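Local coordinates for protein CAS6A (PDB 4C97) that probably acts as a CRISPR-associated endoribonuclease of the Cas6 family, cutting CRISPR RNA precursors in antiviral defence, at residues E169-R174 with L213-L218; G27-L32 with A72-R77. The protein carries 1 engineered substitution. All blocks are in the same frame, centred on the assembly; numbering follows the deposited sequence.

Contact 1: residues E169-R174 with L213-L218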
ATOM      1  N   GLU A 169       9.830  14.722  13.237  1.00 16.73           N
ATOM      2  CA  GLU A 169      10.647  14.260  14.349  1.00 13.67           C
ATOM      3  C   GLU A 169       9.782  13.536  15.379  1.00 18.57           C
ATOM      4  O   GLU A 169      10.148  12.461  15.880  1.00 16.54           O
ATOM      5  CB  GLU A 169      11.394  15.445  14.993  1.00 15.03           C
ATOM      6  CG  GLU A 169      12.541  15.043  15.902  1.00 25.90           C
ATOM      7  CD  GLU A 169      12.098  14.654  17.304  1.00 31.22           C
ATOM      8  OE1 GLU A 169      10.977  15.017  17.726  1.00 35.15           O
ATOM      9  OE2 GLU A 169      12.891  13.978  17.996  1.00 30.70           O
ATOM     10  N   ALA A 170       8.635  14.131  15.704  1.00 17.66           N
ATOM     11  CA  ALA A 170       7.706  13.458  16.614  1.00 13.86           C
ATOM     12  C   ALA A 170       7.246  12.106  16.074  1.00 13.71           C
ATOM     13  O   ALA A 170       7.260  11.101  16.788  1.00 15.23           O
ATOM     14  CB  ALA A 170       6.522  14.330  16.875  1.00 16.12           C
ATOM     15  N   LEU A 171       6.831  12.081  14.815  1.00 12.98           N
ATOM     16  CA  LEU A 171       6.297  10.845  14.252  1.00 12.15           C
ATOM     17  C   LEU A 171       7.348   9.744  14.270  1.00 15.42           C
ATOM     18  O   LEU A 171       7.065   8.613  14.676  1.00 16.88           O
ATOM     19  CB  LEU A 171       5.818  11.063  12.822  1.00 11.96           C
ATOM     20  CG  LEU A 171       4.561  11.911  12.676  1.00 13.96           C
ATOM     21  CD1 LEU A 171       4.417  12.374  11.254  1.00 14.34           C
ATOM     22  CD2 LEU A 171       3.309  11.144  13.149  1.00 18.96           C
ATOM     23  N   LEU A 172       8.565  10.071  13.839  1.00 14.49           N
ATOM     24  CA  LEU A 172       9.582   9.039  13.673  1.00 15.36           C
ATOM     25  C   LEU A 172      10.270   8.658  14.972  1.00 15.88           C
ATOM     26  O   LEU A 172      10.574   7.492  15.184  1.00 21.41           O
ATOM     27  CB  LEU A 172      10.627   9.473  12.655  1.00 18.06           C
ATOM     28  CG  LEU A 172      10.095   9.741  11.255  1.00 20.07           C
ATOM     29  CD1 LEU A 172      11.269   9.845  10.276  1.00 24.41           C
ATOM     30  CD2 LEU A 172       9.102   8.705  10.801  1.00 17.77           C
ATOM     31  N   GLU A 173      10.505   9.634  15.846  1.00 14.42           N
ATOM     32  CA  GLU A 173      11.308   9.401  17.042  1.00 17.82           C
ATOM     33  C   GLU A 173      10.488   9.102  18.290  1.00 21.64           C
ATOM     34  O   GLU A 173      10.946   8.365  19.155  1.00 16.72           O
ATOM     35  CB  GLU A 173      12.217  10.604  17.336  1.00 22.43           C
ATOM     36  CG  GLU A 173      13.205  10.901  16.218  1.00 26.11           C
ATOM     37  CD  GLU A 173      14.126   9.717  15.935  1.00 34.33           C
ATOM     38  OE1 GLU A 173      14.611   9.088  16.903  1.00 37.39           O
ATOM     39  OE2 GLU A 173      14.347   9.396  14.750  1.00 28.04           O
ATOM     40  N   ARG A 174       9.295   9.672  18.401  1.00 16.12           N
ATOM     41  CA  ARG A 174       8.560   9.543  19.658  1.00 15.11           C
ATOM     42  C   ARG A 174       7.481   8.453  19.625  1.00 16.54           C
ATOM     43  O   ARG A 174       7.094   7.915  20.670  1.00 16.75           O
ATOM     44  CB  ARG A 174       7.987  10.893  20.097  1.00 15.21           C
ATOM     45  CG  ARG A 174       7.554  10.905  21.538  1.00 24.07           C
ATOM     46  CD  ARG A 174       7.271  12.315  22.060  1.00 23.38           C
ATOM     47  NE  ARG A 174       5.986  12.843  21.592  1.00 23.44           N
ATOM     48  CZ  ARG A 174       5.832  13.905  20.799  1.00 26.88           C
ATOM     49  NH1 ARG A 174       6.870  14.589  20.334  1.00 25.10           N
ATOM     50  NH2 ARG A 174       4.616  14.290  20.462  1.00 22.75           N
ATOM     51  N   LEU A 213      -3.073  14.506  13.533  1.00 13.62           N
ATOM     52  CA  LEU A 213      -3.648  14.533  12.188  1.00 13.04           C
ATOM     53  C   LEU A 213      -2.729  13.880  11.133  1.00 11.41           C
ATOM     54  O   LEU A 213      -3.184  13.057  10.314  1.00  9.74           O
ATOM     55  CB  LEU A 213      -3.992  15.950  11.761  1.00 13.19           C
ATOM     56  CG  LEU A 213      -4.875  15.971  10.534  1.00 12.10           C
ATOM     57  CD1 LEU A 213      -6.253  15.401  10.841  1.00 17.06           C
ATOM     58  CD2 LEU A 213      -4.970  17.395   9.979  1.00 19.98           C
ATOM     59  N   TRP A 214      -1.450  14.264  11.140  1.00 11.95           N
ATOM     60  CA  TRP A 214      -0.496  13.632  10.251  1.00 10.11           C
ATOM     61  C   TRP A 214      -0.433  12.116  10.479  1.00  9.89           C
ATOM     62  O   TRP A 214      -0.395  11.339   9.526  1.00 10.32           O
ATOM     63  CB  TRP A 214       0.887  14.269  10.427  1.00 12.31           C
ATOM     64  CG  TRP A 214       1.070  15.468   9.545  1.00 14.30           C
ATOM     65  CD1 TRP A 214       0.800  16.773   9.853  1.00 15.32           C
ATOM     66  CD2 TRP A 214       1.525  15.468   8.180  1.00 13.15           C
ATOM     67  NE1 TRP A 214       1.071  17.585   8.772  1.00 14.23           N
ATOM     68  CE2 TRP A 214       1.512  16.804   7.729  1.00 13.05           C
ATOM     69  CE3 TRP A 214       1.937  14.455   7.302  1.00 13.41           C
ATOM     70  CZ2 TRP A 214       1.906  17.163   6.454  1.00 11.68           C
ATOM     71  CZ3 TRP A 214       2.333  14.814   6.030  1.00 12.65           C
ATOM     72  CH2 TRP A 214       2.315  16.155   5.618  1.00 11.92           C
ATOM     73  N   LEU A 215      -0.413  11.678  11.740  1.00  8.54           N
ATOM     74  CA  LEU A 215      -0.426  10.232  11.998  1.00  8.90           C
ATOM     75  C   LEU A 215      -1.638   9.567  11.321  1.00 10.21           C
ATOM     76  O   LEU A 215      -1.508   8.541  10.613  1.00  8.96           O
ATOM     77  CB  LEU A 215      -0.393   9.941  13.502  1.00 10.47           C
ATOM     78  CG  LEU A 215      -0.349   8.463  13.888  1.00  9.77           C
ATOM     79  CD1 LEU A 215       0.933   7.753  13.399  1.00 11.65           C
ATOM     80  CD2 LEU A 215      -0.497   8.311  15.386  1.00 11.38           C
ATOM     81  N   SER A 216      -2.803  10.189  11.487  1.00 10.45           N
ATOM     82  CA  SER A 216      -4.005   9.632  10.862  1.00 10.39           C
ATOM     83  C   SER A 216      -3.913   9.602   9.335  1.00  8.26           C
ATOM     84  O   SER A 216      -4.387   8.658   8.678  1.00 10.57           O
ATOM     85  CB  SER A 216      -5.269  10.362  11.332  1.00 12.72           C
ATOM     86  OG  SER A 216      -5.381  11.668  10.800  1.00 13.49           O
ATOM     87  N   ALA A 217      -3.291  10.628   8.783  1.00  9.56           N
ATOM     88  CA  ALA A 217      -3.112  10.720   7.330  1.00 11.32           C
ATOM     89  C   ALA A 217      -2.164   9.642   6.794  1.00  8.10           C
ATOM     90  O   ALA A 217      -2.414   9.064   5.721  1.00  8.88           O
ATOM     91  CB  ALA A 217      -2.610  12.110   6.943  1.00 13.91           C
ATOM     92  N   LEU A 218      -1.082   9.367   7.529  1.00  9.82           N
ATOM     93  CA  LEU A 218      -0.186   8.281   7.135  1.00 10.49           C
ATOM     94  C   LEU A 218      -0.962   6.978   7.116  1.00  7.59           C
ATOM     95  O   LEU A 218      -0.810   6.145   6.199  1.00  8.74           O
ATOM     96  CB  LEU A 218       0.998   8.188   8.095  1.00  9.75           C
ATOM     97  CG  LEU A 218       1.906   9.413   8.064  1.00  9.61           C
ATOM     98  CD1 LEU A 218       3.000   9.277   9.082  1.00 12.41           C
ATOM     99  CD2 LEU A 218       2.515   9.612   6.701  1.00 15.06           C
TER
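Leu171 of helix 165-174 meets Trp214, Leu215 and Leu218 of helix 209-225 in a small, buried, wholly apolar contact between two helices. Both belong to the C-terminal half of the protein. Its strands 121-127, 176-186, 199-203 and 238-241 and helices 144-158 and 209-225 follow the order of a ferredoxin-like fold, as in Cas6 proteins of the RAMP group. Helix 209-225 is the second helix of that fold, and 165-174 is an added helix packed against it. The short helical segments run at 73° to each other, with axes 10.8 Å apart at the closest point. Across that distance Leu171 alone represents its segment.

Its isobutyl group points at the partner helix and splits its work between two methyls. Leu171 CD2 lies 3.9 Å from Leu215 CB and, more loosely, touches Leu215 CD1. With CG of Leu215 anti to its backbone N (chi1 -178°), that isobutyl group runs beside the Leu171 methyl. The other methyl, CD1 of Leu171, comes to 4.1 Å from Trp214 CB, where the two side chains cross at about a right angle. Leu171 CD1 also meets Leu218 CD1 tip to tip at 4.0 Å. Trp214 and Leu218 are one helical turn apart, so this methyl touches both turns.

The indole of Trp214 leads away from the contact. It packs on Leu152 and Leu155 of helix 144-158 and meets Phe114 edge-to-face. Away from the contact, Arg174 forms a salt bridge with Glu211 of helix 209-225, and its NE donates a hydrogen bond to Pro205 O in the loop before that helix.

No hydrogen bond joins 169-174 to 213-218. Their direct attraction therefore rests on hydrophobic burial and van der Waals contact, amounting to a modest 143 Å².

Contact 2: residues G27-L32 with A72-R77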
ATOM      1  N   GLY A  27       5.075  -7.374 -14.184  1.00 14.78           N
ATOM      2  CA  GLY A  27       5.384  -7.376 -15.616  1.00 16.21           C
ATOM      3  C   GLY A  27       4.217  -6.909 -16.451  1.00 16.70           C
ATOM      4  O   GLY A  27       4.362  -6.145 -17.436  1.00 20.05           O
ATOM      5  N   PHE A  28       3.035  -7.365 -16.054  1.00 15.67           N
ATOM      6  CA  PHE A  28       1.805  -6.910 -16.706  1.00 15.97           C
ATOM      7  C   PHE A  28       1.619  -5.392 -16.576  1.00 15.78           C
ATOM      8  O   PHE A  28       1.391  -4.656 -17.579  1.00 17.87           O
ATOM      9  CB  PHE A  28       0.644  -7.650 -16.072  1.00 18.00           C
ATOM     10  CG  PHE A  28      -0.691  -7.117 -16.457  1.00 28.56           C
ATOM     11  CD1 PHE A  28      -1.224  -7.397 -17.703  1.00 44.41           C
ATOM     12  CD2 PHE A  28      -1.419  -6.355 -15.571  1.00 39.28           C
ATOM     13  CE1 PHE A  28      -2.458  -6.909 -18.058  1.00 48.14           C
ATOM     14  CE2 PHE A  28      -2.655  -5.864 -15.929  1.00 38.15           C
ATOM     15  CZ  PHE A  28      -3.167  -6.147 -17.165  1.00 38.20           C
ATOM     16  N   PHE A  29       1.750  -4.924 -15.334  1.00 14.60           N
ATOM     17  CA  PHE A  29       1.631  -3.501 -15.066  1.00 15.10           C
ATOM     18  C   PHE A  29       2.662  -2.689 -15.859  1.00 16.48           C
ATOM     19  O   PHE A  29       2.316  -1.680 -16.497  1.00 19.48           O
ATOM     20  CB  PHE A  29       1.736  -3.217 -13.561  1.00 14.97           C
ATOM     21  CG  PHE A  29       1.705  -1.768 -13.236  1.00 13.97           C
ATOM     22  CD1 PHE A  29       0.517  -1.071 -13.295  1.00 19.56           C
ATOM     23  CD2 PHE A  29       2.860  -1.094 -12.881  1.00 19.62           C
ATOM     24  CE1 PHE A  29       0.473   0.268 -13.012  1.00 20.14           C
ATOM     25  CE2 PHE A  29       2.821   0.258 -12.594  1.00 24.74           C
ATOM     26  CZ  PHE A  29       1.624   0.938 -12.658  1.00 20.22           C
ATOM     27  N   TYR A  30       3.915  -3.136 -15.882  1.00 17.29           N
ATOM     28  CA  TYR A  30       4.944  -2.428 -16.630  1.00 19.35           C
ATOM     29  C   TYR A  30       4.656  -2.473 -18.127  1.00 26.18           C
ATOM     30  O   TYR A  30       4.943  -1.527 -18.842  1.00 29.54           O
ATOM     31  CB  TYR A  30       6.335  -2.987 -16.311  1.00 22.29           C
ATOM     32  CG  TYR A  30       6.926  -2.531 -14.976  1.00 29.62           C
ATOM     33  CD1 TYR A  30       6.203  -1.771 -14.077  1.00 56.18           C
ATOM     34  CD2 TYR A  30       8.222  -2.877 -14.621  1.00 32.06           C
ATOM     35  CE1 TYR A  30       6.757  -1.359 -12.874  1.00 63.70           C
ATOM     36  CE2 TYR A  30       8.777  -2.466 -13.408  1.00 36.57           C
ATOM     37  CZ  TYR A  30       8.043  -1.709 -12.549  1.00 50.72           C
ATOM     38  OH  TYR A  30       8.619  -1.315 -11.356  1.00 60.06           O
ATOM     39  N   GLY A  31       4.066  -3.562 -18.599  1.00 25.31           N
ATOM     40  CA  GLY A  31       3.606  -3.614 -19.979  1.00 26.18           C
ATOM     41  C   GLY A  31       2.592  -2.530 -20.295  1.00 30.84           C
ATOM     42  O   GLY A  31       2.679  -1.869 -21.338  1.00 34.96           O
ATOM     43  N   LEU A  32       1.605  -2.355 -19.424  1.00 23.40           N
ATOM     44  CA  LEU A  32       0.702  -1.201 -19.581  1.00 25.34           C
ATOM     45  C   LEU A  32       1.420   0.159 -19.482  1.00 26.34           C
ATOM     46  O   LEU A  32       1.131   1.096 -20.234  1.00 31.42           O
ATOM     47  CB  LEU A  32      -0.411  -1.248 -18.541  1.00 23.58           C
ATOM     48  CG  LEU A  32      -1.342  -2.451 -18.636  1.00 31.77           C
ATOM     49  CD1 LEU A  32      -2.339  -2.397 -17.511  1.00 33.81           C
ATOM     50  CD2 LEU A  32      -2.051  -2.482 -19.975  1.00 44.25           C
ATOM     51  N   ALA A  72      -5.302   8.989 -14.624  1.00 29.16           N
ATOM     52  CA  ALA A  72      -6.023   9.430 -15.818  1.00 30.87           C
ATOM     53  C   ALA A  72      -5.647   8.557 -16.991  1.00 30.70           C
ATOM     54  O   ALA A  72      -6.496   8.180 -17.792  1.00 35.58           O
ATOM     55  CB  ALA A  72      -5.693  10.875 -16.128  1.00 34.23           C
ATOM     56  N   ARG A  73      -4.364   8.251 -17.107  1.00 30.20           N
ATOM     57  CA  ARG A  73      -3.933   7.414 -18.214  1.00 34.29           C
ATOM     58  C   ARG A  73      -4.218   5.927 -18.052  1.00 34.14           C
ATOM     59  O   ARG A  73      -4.568   5.261 -19.033  1.00 31.74           O
ATOM     60  CB  ARG A  73      -2.461   7.620 -18.463  1.00 35.39           C
ATOM     61  CG  ARG A  73      -2.166   8.953 -19.043  1.00 47.72           C
ATOM     62  CD  ARG A  73      -0.679   9.200 -19.054  1.00 54.70           C
ATOM     63  NE  ARG A  73      -0.349  10.498 -19.629  1.00 66.12           N
ATOM     64  CZ  ARG A  73      -0.711  11.672 -19.115  1.00 71.75           C
ATOM     65  NH1 ARG A  73      -1.426  11.741 -17.996  1.00 69.48           N
ATOM     66  NH2 ARG A  73      -0.357  12.790 -19.733  1.00 73.26           N
ATOM     67  N   LEU A  74      -4.070   5.402 -16.839  1.00 32.76           N
ATOM     68  CA  LEU A  74      -4.151   3.962 -16.645  1.00 27.65           C
ATOM     69  C   LEU A  74      -5.551   3.441 -16.362  1.00 33.62           C
ATOM     70  O   LEU A  74      -5.889   2.342 -16.811  1.00 32.77           O
ATOM     71  CB  LEU A  74      -3.205   3.511 -15.538  1.00 34.67           C
ATOM     72  CG  LEU A  74      -1.797   3.209 -16.035  1.00 40.31           C
ATOM     73  CD1 LEU A  74      -0.838   3.234 -14.880  1.00 39.25           C
ATOM     74  CD2 LEU A  74      -1.765   1.865 -16.705  1.00 48.73           C
ATOM     75  N   ALA A  75      -6.361   4.207 -15.622  1.00 27.26           N
ATOM     76  CA  ALA A  75      -7.675   3.707 -15.229  1.00 32.75           C
ATOM     77  C   ALA A  75      -8.495   3.251 -16.432  1.00 28.23           C
ATOM     78  O   ALA A  75      -8.987   2.120 -16.440  1.00 34.38           O
ATOM     79  CB  ALA A  75      -8.441   4.745 -14.376  1.00 37.88           C
ATOM     80  N   PRO A  76      -8.612   4.098 -17.478  1.00 35.99           N
ATOM     81  CA  PRO A  76      -9.388   3.665 -18.646  1.00 36.51           C
ATOM     82  C   PRO A  76      -8.828   2.398 -19.273  1.00 33.63           C
ATOM     83  O   PRO A  76      -9.572   1.546 -19.753  1.00 31.06           O
ATOM     84  CB  PRO A  76      -9.253   4.845 -19.628  1.00 42.50           C
ATOM     85  CG  PRO A  76      -8.825   5.995 -18.805  1.00 43.82           C
ATOM     86  CD  PRO A  76      -8.008   5.426 -17.689  1.00 37.09           C
ATOM     87  N   ARG A  77      -7.507   2.275 -19.271  1.00 36.67           N
ATOM     88  CA  ARG A  77      -6.868   1.100 -19.844  1.00 40.45           C
ATOM     89  C   ARG A  77      -7.150  -0.122 -18.960  1.00 28.10           C
ATOM     90  O   ARG A  77      -7.394  -1.212 -19.464  1.00 28.43           O
ATOM     91  CB  ARG A  77      -5.368   1.350 -20.002  1.00 48.58           C
ATOM     92  CG  ARG A  77      -4.599   0.216 -20.639  1.00 49.65           C
ATOM     93  CD  ARG A  77      -4.749   0.195 -22.156  1.00 56.85           C
ATOM     94  NE  ARG A  77      -4.168  -1.021 -22.722  1.00 59.41           N
ATOM     95  CZ  ARG A  77      -4.698  -2.234 -22.587  1.00 59.10           C
ATOM     96  NH1 ARG A  77      -5.828  -2.402 -21.903  1.00 47.13           N
ATOM     97  NH2 ARG A  77      -4.097  -3.283 -23.133  1.00 67.83           N
TER
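Leu32, Leu74 and Arg77 bury the most surface where helix 22-36 meets helix 68-79. These are the two helices of the N-terminal ferredoxin-like fold, packed on one face of its antiparallel sheet. Leu32 and Leu74 both point across the gap, and their CA atoms are 7.7 Å apart. Leu74 divides its methyls between two partners. Leu74 CD2 rests 3.9 Å from Leu32 CB. Leu74 CD1 reaches the Phe29 ring, 3.7 Å from Phe29 CE1, and the two side chains cross at about a right angle. The Phe29 ring gets there because its CG is anti to the backbone N (chi1 176°), which swings the ring toward the partner helix.

Leu32 spends its CD2 on Arg77. Leu32 CD2 lies over the centre of one guanidinium face, 3.7 Å from Arg77 CZ. The arginine chain bends at chi2 (79°), and CG of Arg77 also lies against the methyl, at 3.8 Å from Leu32 CD2. A charged group thus covers the leucine with its flat face. NE of Arg77 also has a long, weak ion pair with Glu35.

The segments cross at 115°, 11.7 Å apart between axes, and share no hydrogen bond. Beneath them runs strand 58-65 of the N-terminal sheet: Val63 touches Phe29 and Leu65 touches Leu74. Phe48, at the start of strand 48-55, meets the Phe29 ring, while Leu33 of helix 22-36 adds to the packing on Leu74.

From the N terminus, strand 6-15 leads into helix 22-36, which supplies the first half of contact 2. The chain then forms strands 48-55 and 58-65 and returns in helix 68-79, closing a loop of 39 residues, of which 38-44 are not modelled. Contact 1 opens much later, at helix 165-174. It closes at helix 209-225 after 38 residues, which include strands 176-186, 194-197 and 199-203. The two loops follow in series and neither encloses nor crosses the other. Contact 2 ties together the two helices of the N-terminal ferredoxin-like fold; contact 1 ties an extra helix to the second helix of the C-terminal one. Their centres lie 33 Å apart.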